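Local coordinates for protein alpha-1,3-glucanase (Bacillus circulans, PDB 5ZRU) that hydrolyses alpha-1,3-glucan, this chain being the catalytic unit of a larger GH87 glycoside hydrolase that carries calcium and zinc ions, at residues T456-S461 with R472-L477; A408-F413 with T421-V426; I434-V439 with T449-S454; I502-G507 with G549-N554; N565-F568 with N574-I577. All blocks are in the same frame, centred on the assembly; numbering follows the deposited sequence.

Contact 1. Residues T456-S461 with R472-L477; sequences TTIINS and RGAIDL
Inside the parallel beta-helix of the catalytic unit, I458 reaches across the interior to A474 and I475, joining two faces of the coil: 456-459 on one side, the strand beginning at I475 on the other. Both methyl-bearing branches of I458 are used. With CG1 lying beside the backbone N (chi1 -67°), the longer arm carries CD1 to 4.0 Å from CG1 of I475, and the two isoleucine side chains cross at about a right angle. The short arm, CG2, meets the methyl CB of A474 at 4.1 Å. That same methyl also abuts the main chain where the first segment leaves its strand, 4.2 Å from the carbonyl carbon of S461, and here the backbones come together, with the CA atoms of S461 and A474 5.1 Å apart. No hydrogen bond spans the two segments, so the fit rests on buried apolar surfaces, which F489, I492 and I494 of strand 487-495, the parallel neighbour of 451-459, extend. Polar groups nearby are dealt with locally. S461 OG turns back to I459 O at 3.1 Å, approaching from above the carbonyl plane. On the other segment the carboxylate of D476 is shared out: R472, also paired with D466 and E478, forms a salt bridge from NH1 to OD1 of D476 at 2.9 Å, coming from above the carboxylate plane, while G473 N donates to the anti lone pair of D476 OD2 at 2.8 Å.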
# COMPACT_ATOMS: atom_id res chain seq x y z
N THR A 456 -15.93 -1.39 8.28
CA THR A 456 -14.96 -1.68 7.24
C THR A 456 -15.55 -2.65 6.24
O THR A 456 -16.25 -3.60 6.62
CB THR A 456 -13.66 -2.24 7.86
OG1 THR A 456 -12.98 -1.19 8.56
CG2 THR A 456 -12.72 -2.82 6.78
N THR A 457 -15.30 -2.40 4.96
CA THR A 457 -15.75 -3.25 3.86
C THR A 457 -14.55 -3.96 3.26
O THR A 457 -13.53 -3.32 2.96
CB THR A 457 -16.47 -2.42 2.80
OG1 THR A 457 -17.64 -1.86 3.38
CG2 THR A 457 -16.88 -3.29 1.60
N ILE A 458 -14.68 -5.27 3.10
CA ILE A 458 -13.62 -6.14 2.61
C ILE A 458 -14.16 -6.86 1.38
O ILE A 458 -15.27 -7.40 1.43
CB ILE A 458 -13.19 -7.16 3.68
CG1 ILE A 458 -12.52 -6.46 4.86
CG2 ILE A 458 -12.32 -8.26 3.06
CD1 ILE A 458 -12.43 -7.32 6.13
N ILE A 459 -13.39 -6.86 0.29
CA ILE A 459 -13.89 -7.37 -0.99
C ILE A 459 -12.81 -8.23 -1.64
O ILE A 459 -11.66 -7.80 -1.77
CB ILE A 459 -14.31 -6.23 -1.94
CG1 ILE A 459 -15.37 -5.34 -1.29
CG2 ILE A 459 -14.84 -6.79 -3.27
CD1 ILE A 459 -15.79 -4.15 -2.16
N ASN A 460 -13.19 -9.44 -2.07
CA ASN A 460 -12.32 -10.30 -2.88
C ASN A 460 -11.01 -10.65 -2.18
O ASN A 460 -9.97 -10.78 -2.82
CB ASN A 460 -12.01 -9.66 -4.24
CG ASN A 460 -13.23 -9.41 -5.08
OD1 ASN A 460 -14.25 -10.08 -4.94
ND2 ASN A 460 -13.14 -8.43 -5.97
N SER A 461 -11.05 -10.80 -0.86
CA SER A 461 -9.83 -11.00 -0.08
C SER A 461 -9.83 -12.39 0.56
O SER A 461 -10.72 -13.21 0.35
CB SER A 461 -9.67 -9.88 0.95
OG SER A 461 -9.52 -8.64 0.28
N ARG A 472 -5.65 -18.45 4.06
CA ARG A 472 -5.76 -17.37 5.02
C ARG A 472 -7.15 -16.77 4.92
O ARG A 472 -7.72 -16.68 3.83
CB ARG A 472 -4.71 -16.27 4.78
CG ARG A 472 -3.26 -16.72 5.01
CD ARG A 472 -2.97 -16.86 6.49
NE ARG A 472 -1.67 -17.49 6.72
CZ ARG A 472 -1.20 -17.78 7.93
NH1 ARG A 472 -1.92 -17.49 9.01
NH2 ARG A 472 -0.01 -18.36 8.06
N GLY A 473 -7.71 -16.37 6.07
CA GLY A 473 -9.01 -15.76 6.07
C GLY A 473 -8.97 -14.36 5.49
O GLY A 473 -7.93 -13.72 5.40
N ALA A 474 -10.13 -13.89 5.03
CA ALA A 474 -10.25 -12.45 4.76
C ALA A 474 -9.88 -11.67 6.01
O ALA A 474 -9.21 -10.62 5.93
CB ALA A 474 -11.67 -12.12 4.29
N ILE A 475 -10.31 -12.15 7.17
CA ILE A 475 -9.76 -11.77 8.47
C ILE A 475 -9.04 -12.99 9.01
O ILE A 475 -9.66 -14.06 9.15
CB ILE A 475 -10.86 -11.31 9.44
CG1 ILE A 475 -11.59 -10.08 8.90
CG2 ILE A 475 -10.29 -11.04 10.83
CD1 ILE A 475 -12.75 -9.61 9.81
N ASP A 476 -7.75 -12.85 9.33
CA ASP A 476 -6.94 -14.00 9.71
C ASP A 476 -6.26 -13.73 11.05
O ASP A 476 -5.49 -12.78 11.18
CB ASP A 476 -5.89 -14.32 8.64
CG ASP A 476 -5.32 -15.71 8.80
OD1 ASP A 476 -4.32 -15.88 9.55
OD2 ASP A 476 -5.89 -16.65 8.22
N LEU A 477 -6.53 -14.59 12.02
CA LEU A 477 -5.98 -14.46 13.35
C LEU A 477 -5.16 -15.70 13.67
O LEU A 477 -5.67 -16.82 13.60
CB LEU A 477 -7.08 -14.25 14.39
CG LEU A 477 -8.10 -13.14 14.06
CD1 LEU A 477 -9.21 -13.10 15.11
CD2 LEU A 477 -7.41 -11.77 13.96

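Contact 2. Residues A408-F413 with T421-V426; sequences AGIAFF and THNLIV
G409, at the corner where the chain turns between strands, comes first: its CA lies 4.3 Å from CG2 of I425, and a side-chain carbon built on it would run into that methyl, so glycine lets the two segments close up. Next along, I410 does most of the work. Its CG1 sits beside the backbone N (chi1 -63°) and the arm is fully extended, which sends CD1 between two residues of the facing segment. There CD1 touches I425 CD1 at 3.9 Å, the two isoleucines crossing at about a right angle. The same methyl presses against the amide of N423, 3.3 Å from ND2 and 3.8 Å from CG. This amide is buried but provided for: N423 ND2 donates to F396 O, and N423 OD1 accepts from N399 N one coil back, which would hold its plane steady against the isoleucine methyl. Beyond I410, strand 411-412 moves off along its own face. Between 419-421 and 424-426 the chain bends sharply at H422, in the left-handed region (phi 62°), before the inward asparagine; such bends recall the asparagine-bearing turns of pectate lyase-like right-handed parallel beta-helices.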
# COMPACT_ATOMS: atom_id res chain seq x y z
N ALA A 408 -1.18 -8.86 4.57
CA ALA A 408 -2.53 -8.34 4.77
C ALA A 408 -2.60 -6.84 4.49
O ALA A 408 -1.61 -6.12 4.56
CB ALA A 408 -3.02 -8.62 6.19
N GLY A 409 -3.82 -6.37 4.21
CA GLY A 409 -4.02 -4.94 4.08
C GLY A 409 -3.71 -4.17 5.35
O GLY A 409 -3.07 -3.12 5.32
N ILE A 410 -4.16 -4.69 6.50
CA ILE A 410 -3.92 -4.09 7.80
C ILE A 410 -3.48 -5.18 8.76
O ILE A 410 -4.07 -6.27 8.77
CB ILE A 410 -5.17 -3.38 8.35
CG1 ILE A 410 -5.58 -2.23 7.44
CG2 ILE A 410 -4.95 -2.93 9.80
CD1 ILE A 410 -6.82 -1.48 7.91
N ALA A 411 -2.45 -4.91 9.57
CA ALA A 411 -1.96 -5.91 10.51
C ALA A 411 -1.54 -5.28 11.83
O ALA A 411 -0.91 -4.22 11.85
CB ALA A 411 -0.76 -6.67 9.92
N PHE A 412 -1.87 -5.96 12.94
CA PHE A 412 -1.36 -5.61 14.26
C PHE A 412 -0.63 -6.82 14.82
O PHE A 412 -1.16 -7.94 14.77
CB PHE A 412 -2.46 -5.17 15.24
CG PHE A 412 -3.22 -3.92 14.83
CD1 PHE A 412 -2.56 -2.80 14.35
CD2 PHE A 412 -4.61 -3.89 14.94
CE1 PHE A 412 -3.26 -1.66 13.98
CE2 PHE A 412 -5.33 -2.75 14.57
CZ PHE A 412 -4.65 -1.63 14.09
N PHE A 413 0.57 -6.60 15.35
CA PHE A 413 1.39 -7.70 15.85
C PHE A 413 1.66 -7.64 17.35
O PHE A 413 2.29 -8.56 17.89
CB PHE A 413 2.71 -7.74 15.07
CG PHE A 413 2.50 -7.94 13.60
CD1 PHE A 413 1.86 -9.07 13.14
CD2 PHE A 413 2.91 -6.98 12.68
CE1 PHE A 413 1.62 -9.26 11.78
CE2 PHE A 413 2.69 -7.17 11.32
CZ PHE A 413 2.05 -8.31 10.87
N THR A 421 -10.46 1.64 11.56
CA THR A 421 -11.89 1.85 11.33
C THR A 421 -12.12 2.56 10.00
O THR A 421 -11.26 3.30 9.52
CB THR A 421 -12.54 2.68 12.45
OG1 THR A 421 -12.12 4.05 12.33
CG2 THR A 421 -12.17 2.16 13.84
N HIS A 422 -13.29 2.34 9.43
CA HIS A 422 -13.75 3.07 8.24
C HIS A 422 -12.83 2.84 7.04
O HIS A 422 -12.60 3.73 6.23
CB HIS A 422 -13.89 4.56 8.56
CG HIS A 422 -14.96 4.83 9.58
ND1 HIS A 422 -14.69 4.89 10.93
CD2 HIS A 422 -16.30 4.98 9.45
CE1 HIS A 422 -15.82 5.10 11.59
NE2 HIS A 422 -16.81 5.16 10.72
N ASN A 423 -12.35 1.61 6.89
CA ASN A 423 -11.46 1.28 5.80
C ASN A 423 -12.19 0.51 4.72
O ASN A 423 -13.25 -0.09 4.95
CB ASN A 423 -10.26 0.47 6.30
CG ASN A 423 -9.40 1.26 7.26
OD1 ASN A 423 -8.90 2.33 6.91
ND2 ASN A 423 -9.23 0.74 8.47
N LEU A 424 -11.62 0.53 3.52
CA LEU A 424 -12.08 -0.25 2.38
C LEU A 424 -10.88 -1.05 1.89
O LEU A 424 -9.85 -0.46 1.55
CB LEU A 424 -12.63 0.67 1.27
CG LEU A 424 -13.03 0.08 -0.09
CD1 LEU A 424 -14.14 -0.95 0.05
CD2 LEU A 424 -13.45 1.21 -1.04
N ILE A 425 -11.00 -2.37 1.91
CA ILE A 425 -9.87 -3.25 1.64
C ILE A 425 -10.30 -4.21 0.55
O ILE A 425 -11.21 -5.01 0.76
CB ILE A 425 -9.41 -4.00 2.90
CG1 ILE A 425 -9.20 -3.02 4.06
CG2 ILE A 425 -8.09 -4.73 2.61
CD1 ILE A 425 -8.92 -3.70 5.41
N VAL A 426 -9.63 -4.15 -0.62
CA VAL A 426 -10.13 -4.80 -1.83
C VAL A 426 -9.00 -5.54 -2.54
O VAL A 426 -7.89 -5.00 -2.69
CB VAL A 426 -10.76 -3.76 -2.79
CG1 VAL A 426 -11.41 -4.46 -3.99
CG2 VAL A 426 -11.77 -2.90 -2.06

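Contact 3. Residues I434-V439 with T449-S454; sequences IRMNTV and TGIVFS
I434 sets its CG2 methyl over one face of the F453 ring. From its CB the chain forks. The short branch, CG2, dips to 3.4 Å from F453 CE2 and makes a CH-pi contact, 3.9 Å from the ring centroid and 29° off the normal. The long branch passes with CG1 at 4.1 Å from F453 CD2 and ends with CD1 closer in, 3.6 Å from that same atom. Both arms stay on the same side of the ring plane, CG2 over the face near CE2 and CZ, CD1 out past the rim by CD2. M436 takes the edge: its SD stands 3.8 Å from F453 CE1, near the ring plane, a Met-aromatic contact. A bend at the last torsion (chi3 66°) then turns the methyl CE to meet I451 CD1 at 3.8 Å, tip to tip. Further rings continue the layer, F489 almost parallel to F453 and F412 tilted against it. With F453 cut back to an alanine, the I434 methyls and the M436 sulfur would probably be left without their aromatic partner and a gap would open between the two faces. The touching parts, 434-436 and 451-453, run nearly oppositely, 163° apart, as expected of facing walls across the interior of a parallel beta-helix, whose core is filled by such inward-pointing residues.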
# COMPACT_ATOMS: atom_id res chain seq x y z
N ILE A 434 -7.26 -8.24 6.79
CA ILE A 434 -6.83 -7.94 8.15
C ILE A 434 -6.16 -9.18 8.71
O ILE A 434 -6.69 -10.29 8.59
CB ILE A 434 -8.03 -7.56 9.05
CG1 ILE A 434 -8.62 -6.21 8.66
CG2 ILE A 434 -7.61 -7.55 10.52
CD1 ILE A 434 -9.98 -5.98 9.28
N ARG A 435 -4.99 -9.00 9.35
CA ARG A 435 -4.38 -10.12 10.05
C ARG A 435 -3.80 -9.65 11.38
O ARG A 435 -3.43 -8.48 11.55
CB ARG A 435 -3.30 -10.83 9.21
CG ARG A 435 -1.93 -10.13 9.16
CD ARG A 435 -0.94 -10.99 8.37
NE ARG A 435 0.34 -10.31 8.21
CZ ARG A 435 1.49 -10.94 8.00
NH1 ARG A 435 1.52 -12.27 7.94
NH2 ARG A 435 2.62 -10.25 7.87
N MET A 436 -3.77 -10.57 12.33
CA MET A 436 -3.00 -10.39 13.56
C MET A 436 -2.24 -11.69 13.78
O MET A 436 -2.78 -12.77 13.54
CB MET A 436 -3.91 -10.09 14.75
CG MET A 436 -4.80 -8.86 14.57
SD MET A 436 -5.88 -8.59 16.00
CE MET A 436 -4.70 -8.19 17.28
N ASN A 437 -0.99 -11.58 14.22
CA ASN A 437 -0.30 -12.78 14.69
C ASN A 437 0.67 -12.39 15.79
O ASN A 437 0.89 -11.21 16.06
CB ASN A 437 0.39 -13.55 13.53
CG ASN A 437 1.59 -12.82 12.92
OD1 ASN A 437 2.39 -12.19 13.60
ND2 ASN A 437 1.74 -12.96 11.60
N THR A 438 1.25 -13.41 16.43
CA THR A 438 2.29 -13.22 17.43
C THR A 438 3.60 -13.85 16.97
O THR A 438 4.41 -14.29 17.79
CB THR A 438 1.86 -13.76 18.79
OG1 THR A 438 1.45 -15.13 18.68
CG2 THR A 438 0.67 -12.95 19.34
N VAL A 439 3.85 -13.87 15.65
CA VAL A 439 5.03 -14.56 15.13
C VAL A 439 6.31 -13.75 15.20
O VAL A 439 7.40 -14.31 15.06
CB VAL A 439 4.75 -15.02 13.68
CG1 VAL A 439 5.02 -13.89 12.70
CG2 VAL A 439 5.58 -16.25 13.33
N THR A 449 -5.19 -3.66 26.35
CA THR A 449 -6.47 -3.30 26.95
C THR A 449 -7.62 -3.40 25.97
O THR A 449 -8.79 -3.40 26.39
CB THR A 449 -6.41 -1.87 27.51
OG1 THR A 449 -6.16 -0.95 26.44
CG2 THR A 449 -5.28 -1.76 28.54
N GLY A 450 -7.33 -3.47 24.67
CA GLY A 450 -8.36 -3.68 23.68
C GLY A 450 -7.97 -3.10 22.34
O GLY A 450 -7.50 -1.96 22.27
N ILE A 451 -8.17 -3.87 21.28
CA ILE A 451 -7.95 -3.46 19.90
C ILE A 451 -9.28 -3.54 19.17
O ILE A 451 -10.07 -4.45 19.43
CB ILE A 451 -6.87 -4.35 19.24
CG1 ILE A 451 -5.48 -3.96 19.74
CG2 ILE A 451 -6.98 -4.35 17.70
CD1 ILE A 451 -4.38 -4.97 19.36
N VAL A 452 -9.55 -2.58 18.29
CA VAL A 452 -10.85 -2.46 17.64
C VAL A 452 -10.66 -2.39 16.13
O VAL A 452 -9.84 -1.60 15.64
CB VAL A 452 -11.63 -1.23 18.13
CG1 VAL A 452 -12.86 -1.00 17.27
CG2 VAL A 452 -12.01 -1.39 19.59
N PHE A 453 -11.44 -3.19 15.40
CA PHE A 453 -11.66 -3.03 13.96
C PHE A 453 -13.13 -2.71 13.75
O PHE A 453 -13.99 -3.41 14.30
CB PHE A 453 -11.31 -4.30 13.18
CG PHE A 453 -9.86 -4.71 13.27
CD1 PHE A 453 -9.41 -5.51 14.31
CD2 PHE A 453 -8.95 -4.29 12.31
CE1 PHE A 453 -8.08 -5.89 14.39
CE2 PHE A 453 -7.62 -4.67 12.38
CZ PHE A 453 -7.18 -5.47 13.42
N SER A 454 -13.43 -1.68 12.97
CA SER A 454 -14.84 -1.38 12.79
C SER A 454 -15.09 -0.71 11.45
O SER A 454 -14.18 -0.17 10.82
CB SER A 454 -15.38 -0.48 13.91
OG SER A 454 -15.05 0.88 13.64

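Contact 4. Residues I502-G507 with G549-N554; sequences IQFGYG and GSATFN
I502 and F553 meet because each swings its side chain beside its own backbone N, chi1 -56° for the isoleucine and -75° for the phenylalanine. I502 then runs straight out through an extended chi2 of 170°, so its CD1 arrives head-on at the ring of F553, in the ring plane and at its edge. The methyl sits against the CE2-CZ side of the rim, 3.5 Å from CE2 and 3.7 Å from CZ of F553. Two residues on, F504 reaches over in the same manner, and the far end of its ring touches the methyl of A551: F504 CZ lies 3.6 Å and CE2 3.9 Å from A551 CB. The small A551 leaves the reaching to F504, whereas I502 and F553 each extend toward the other. Aromatic neighbours widen the layer, with F515 stacked on F553 and F510 edge-to-face with F504. This is interior of the parallel beta-helix near its C-terminal end, joining strand 502-505 to the facing strand 550-561. No hydrogen bond or charge pair links the segments; cohesion here comes from dispersion and the exclusion of water, so it depends on close shape matching instead of bond direction.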
# COMPACT_ATOMS: atom_id res chain seq x y z
N ILE A 502 -13.45 -15.72 7.94
CA ILE A 502 -12.79 -15.48 9.21
C ILE A 502 -12.09 -16.76 9.63
O ILE A 502 -12.73 -17.82 9.69
CB ILE A 502 -13.78 -15.03 10.30
CG1 ILE A 502 -14.54 -13.79 9.83
CG2 ILE A 502 -13.06 -14.73 11.60
CD1 ILE A 502 -15.70 -13.43 10.75
N GLN A 503 -10.78 -16.67 9.93
CA GLN A 503 -9.93 -17.84 10.17
C GLN A 503 -9.13 -17.66 11.45
O GLN A 503 -8.51 -16.61 11.66
CB GLN A 503 -8.97 -18.06 8.98
CG GLN A 503 -7.86 -19.09 9.19
CD GLN A 503 -7.14 -19.44 7.89
OE1 GLN A 503 -7.77 -19.52 6.84
NE2 GLN A 503 -5.82 -19.63 7.96
N PHE A 504 -9.15 -18.69 12.31
CA PHE A 504 -8.40 -18.74 13.57
C PHE A 504 -7.51 -19.97 13.57
O PHE A 504 -7.98 -21.06 13.26
CB PHE A 504 -9.29 -18.89 14.82
CG PHE A 504 -10.33 -17.84 15.02
CD1 PHE A 504 -11.49 -17.84 14.26
CD2 PHE A 504 -10.21 -16.92 16.05
CE1 PHE A 504 -12.48 -16.90 14.48
CE2 PHE A 504 -11.22 -15.98 16.28
CZ PHE A 504 -12.34 -15.97 15.49
N GLY A 505 -6.26 -19.82 13.99
CA GLY A 505 -5.44 -21.00 14.13
C GLY A 505 -4.15 -20.77 14.89
O GLY A 505 -3.88 -19.67 15.38
N TYR A 506 -3.35 -21.84 14.95
CA TYR A 506 -2.20 -22.03 15.83
C TYR A 506 -2.67 -22.07 17.28
O TYR A 506 -3.84 -21.80 17.57
CB TYR A 506 -1.12 -20.96 15.59
CG TYR A 506 -0.37 -21.26 14.29
CD1 TYR A 506 -0.98 -21.02 13.07
CD2 TYR A 506 0.90 -21.82 14.29
CE1 TYR A 506 -0.34 -21.30 11.87
CE2 TYR A 506 1.55 -22.12 13.09
CZ TYR A 506 0.92 -21.85 11.88
OH TYR A 506 1.52 -22.12 10.67
N GLY A 507 -1.79 -22.47 18.20
CA GLY A 507 -2.18 -22.93 19.51
C GLY A 507 -1.97 -21.98 20.67
O GLY A 507 -2.19 -22.38 21.82
N GLY A 549 -9.31 -21.99 21.89
CA GLY A 549 -9.74 -20.63 21.69
C GLY A 549 -11.23 -20.47 21.83
O GLY A 549 -11.99 -21.44 21.87
N SER A 550 -11.65 -19.21 21.89
CA SER A 550 -13.05 -18.84 21.95
C SER A 550 -13.26 -17.61 21.07
O SER A 550 -12.34 -16.82 20.85
CB SER A 550 -13.50 -18.51 23.38
OG SER A 550 -13.10 -19.52 24.29
N ALA A 551 -14.49 -17.46 20.58
CA ALA A 551 -14.89 -16.25 19.87
C ALA A 551 -16.41 -16.12 19.97
O ALA A 551 -17.12 -17.13 19.91
CB ALA A 551 -14.47 -16.28 18.40
N THR A 552 -16.89 -14.89 20.11
CA THR A 552 -18.31 -14.61 20.25
C THR A 552 -18.77 -13.72 19.11
O THR A 552 -18.16 -12.67 18.85
CB THR A 552 -18.61 -13.94 21.59
OG1 THR A 552 -18.22 -14.81 22.66
CG2 THR A 552 -20.10 -13.62 21.72
N PHE A 553 -19.82 -14.14 18.42
CA PHE A 553 -20.45 -13.37 17.36
C PHE A 553 -21.83 -12.93 17.83
O PHE A 553 -22.61 -13.75 18.33
CB PHE A 553 -20.58 -14.20 16.08
CG PHE A 553 -19.29 -14.39 15.33
CD1 PHE A 553 -18.30 -15.23 15.83
CD2 PHE A 553 -19.07 -13.75 14.13
CE1 PHE A 553 -17.10 -15.41 15.15
CE2 PHE A 553 -17.87 -13.92 13.43
CZ PHE A 553 -16.89 -14.75 13.94
N ASN A 554 -22.11 -11.64 17.68
CA ASN A 554 -23.44 -11.08 17.89
C ASN A 554 -23.91 -10.48 16.57
O ASN A 554 -23.18 -9.70 15.96
CB ASN A 554 -23.44 -10.01 18.98
CG ASN A 554 -22.99 -10.55 20.33
OD1 ASN A 554 -23.76 -11.20 21.03
ND2 ASN A 554 -21.74 -10.27 20.71

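Contact 5. Residues N565-F568 with N574-I577; sequences NLYF and NLTI
Y567 and L575 face each other with CA atoms 9.6 Å apart, a spacing that leaves room for side chains but not for backbone bonds between the segments. The chain enters strand 567-568 through a tight gamma turn: Y567 N bonds to N565 O at 2.7 Å, with L566 at its middle (phi 70°). The facing strand, 574-577, pairs in parallel with 550-561. Across the gap, I577 extends its long arm until CD1 meets the tyrosine ring obliquely, 3.3 Å from CE1, 3.4 Å from CZ and 3.5 Å from OH of Y567, so the one methyl touches the phenol end. These strands belong to the final coil of the right-handed parallel beta-helix, close to the C terminus, and the contact lies at the protein surface, where L566, Y567 and I577 also touch a crystal neighbour. The first torsion of Y567, chi1 -27°, is away from the usual staggered positions, and L566 CB lies over the centre of one face of its ring, 4.0 Å above the plane. A serine here has no ring, which would probably leave I577 CD1 and L566 CB without the surface they rest on. L575 contributes more loosely: its CD2 comes within 4.4 Å of Y567 CD1, and its side chain also packs on F553 and I569.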
# COMPACT_ATOMS: atom_id res chain seq x y z
N ASN A 565 -21.88 -26.40 5.85
CA ASN A 565 -22.10 -26.26 7.28
C ASN A 565 -21.96 -24.83 7.78
O ASN A 565 -22.17 -24.59 8.98
CB ASN A 565 -21.12 -27.15 8.07
CG ASN A 565 -21.40 -28.63 7.89
OD1 ASN A 565 -20.48 -29.44 7.83
ND2 ASN A 565 -22.68 -28.98 7.80
N LEU A 566 -21.60 -23.87 6.90
CA LEU A 566 -21.37 -22.47 7.25
C LEU A 566 -20.11 -22.29 8.08
O LEU A 566 -19.33 -21.36 7.85
CB LEU A 566 -22.57 -21.87 8.00
CG LEU A 566 -23.74 -21.28 7.21
CD1 LEU A 566 -24.00 -22.04 5.94
CD2 LEU A 566 -25.00 -21.25 8.07
N TYR A 567 -19.92 -23.14 9.08
CA TYR A 567 -18.74 -23.08 9.93
C TYR A 567 -17.95 -24.37 9.79
O TYR A 567 -18.51 -25.43 9.52
CB TYR A 567 -19.08 -22.90 11.41
CG TYR A 567 -20.37 -22.20 11.64
CD1 TYR A 567 -20.48 -20.83 11.43
CD2 TYR A 567 -21.49 -22.89 12.08
CE1 TYR A 567 -21.66 -20.18 11.63
CE2 TYR A 567 -22.68 -22.25 12.30
CZ TYR A 567 -22.76 -20.89 12.08
OH TYR A 567 -23.95 -20.22 12.30
N PHE A 568 -16.65 -24.26 10.00
CA PHE A 568 -15.75 -25.42 9.98
C PHE A 568 -14.80 -25.21 11.16
O PHE A 568 -13.76 -24.56 11.02
CB PHE A 568 -15.02 -25.52 8.65
CG PHE A 568 -14.18 -26.76 8.51
CD1 PHE A 568 -14.50 -27.90 9.22
CD2 PHE A 568 -13.07 -26.77 7.69
CE1 PHE A 568 -13.72 -29.05 9.10
CE2 PHE A 568 -12.29 -27.91 7.57
CZ PHE A 568 -12.61 -29.05 8.27
N ASN A 574 -14.39 -22.86 21.24
CA ASN A 574 -15.67 -22.42 21.79
C ASN A 574 -16.20 -21.24 20.97
O ASN A 574 -15.83 -20.09 21.20
CB ASN A 574 -15.51 -22.02 23.25
CG ASN A 574 -14.83 -23.09 24.08
OD1 ASN A 574 -13.65 -22.96 24.45
ND2 ASN A 574 -15.55 -24.17 24.37
N LEU A 575 -17.09 -21.53 20.02
CA LEU A 575 -17.67 -20.51 19.15
C LEU A 575 -19.11 -20.26 19.59
O LEU A 575 -19.92 -21.18 19.63
CB LEU A 575 -17.63 -20.95 17.69
CG LEU A 575 -18.24 -20.03 16.63
CD1 LEU A 575 -17.45 -18.73 16.47
CD2 LEU A 575 -18.40 -20.75 15.29
N THR A 576 -19.41 -19.00 19.93
CA THR A 576 -20.76 -18.57 20.28
C THR A 576 -21.29 -17.69 19.15
O THR A 576 -20.60 -16.76 18.72
CB THR A 576 -20.76 -17.79 21.59
OG1 THR A 576 -20.28 -18.63 22.65
CG2 THR A 576 -22.16 -17.29 21.91
N ILE A 577 -22.49 -17.98 18.67
CA ILE A 577 -23.13 -17.17 17.64
C ILE A 577 -24.54 -16.87 18.12
O ILE A 577 -25.39 -17.76 18.17
CB ILE A 577 -23.16 -17.87 16.28
CG1 ILE A 577 -21.73 -18.23 15.88
CG2 ILE A 577 -23.80 -16.97 15.24
CD1 ILE A 577 -21.66 -19.09 14.70

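Going from the N terminus, contact 2 closes first, bridging a seven-residue connection; contact 3 follows over nine residues, contact 1 over ten, contact 4 over forty-one and contact 5 over five. They come strictly in series, and none nests in or crosses another. Backbone pairing ties them together coil by coil: strand 424-426 of contact 2 lies beside 451-459, which serves both contact 3 and contact 1; strand 411-412 is followed by 435-437, 475-478 and 502-505, linking contacts 2, 3, 1 and 4 along the other wall. Contact 5 joins contact 4 through strands 550-561 and 574-577. Together they connect two walls of the beta-helix through to its C-terminal end.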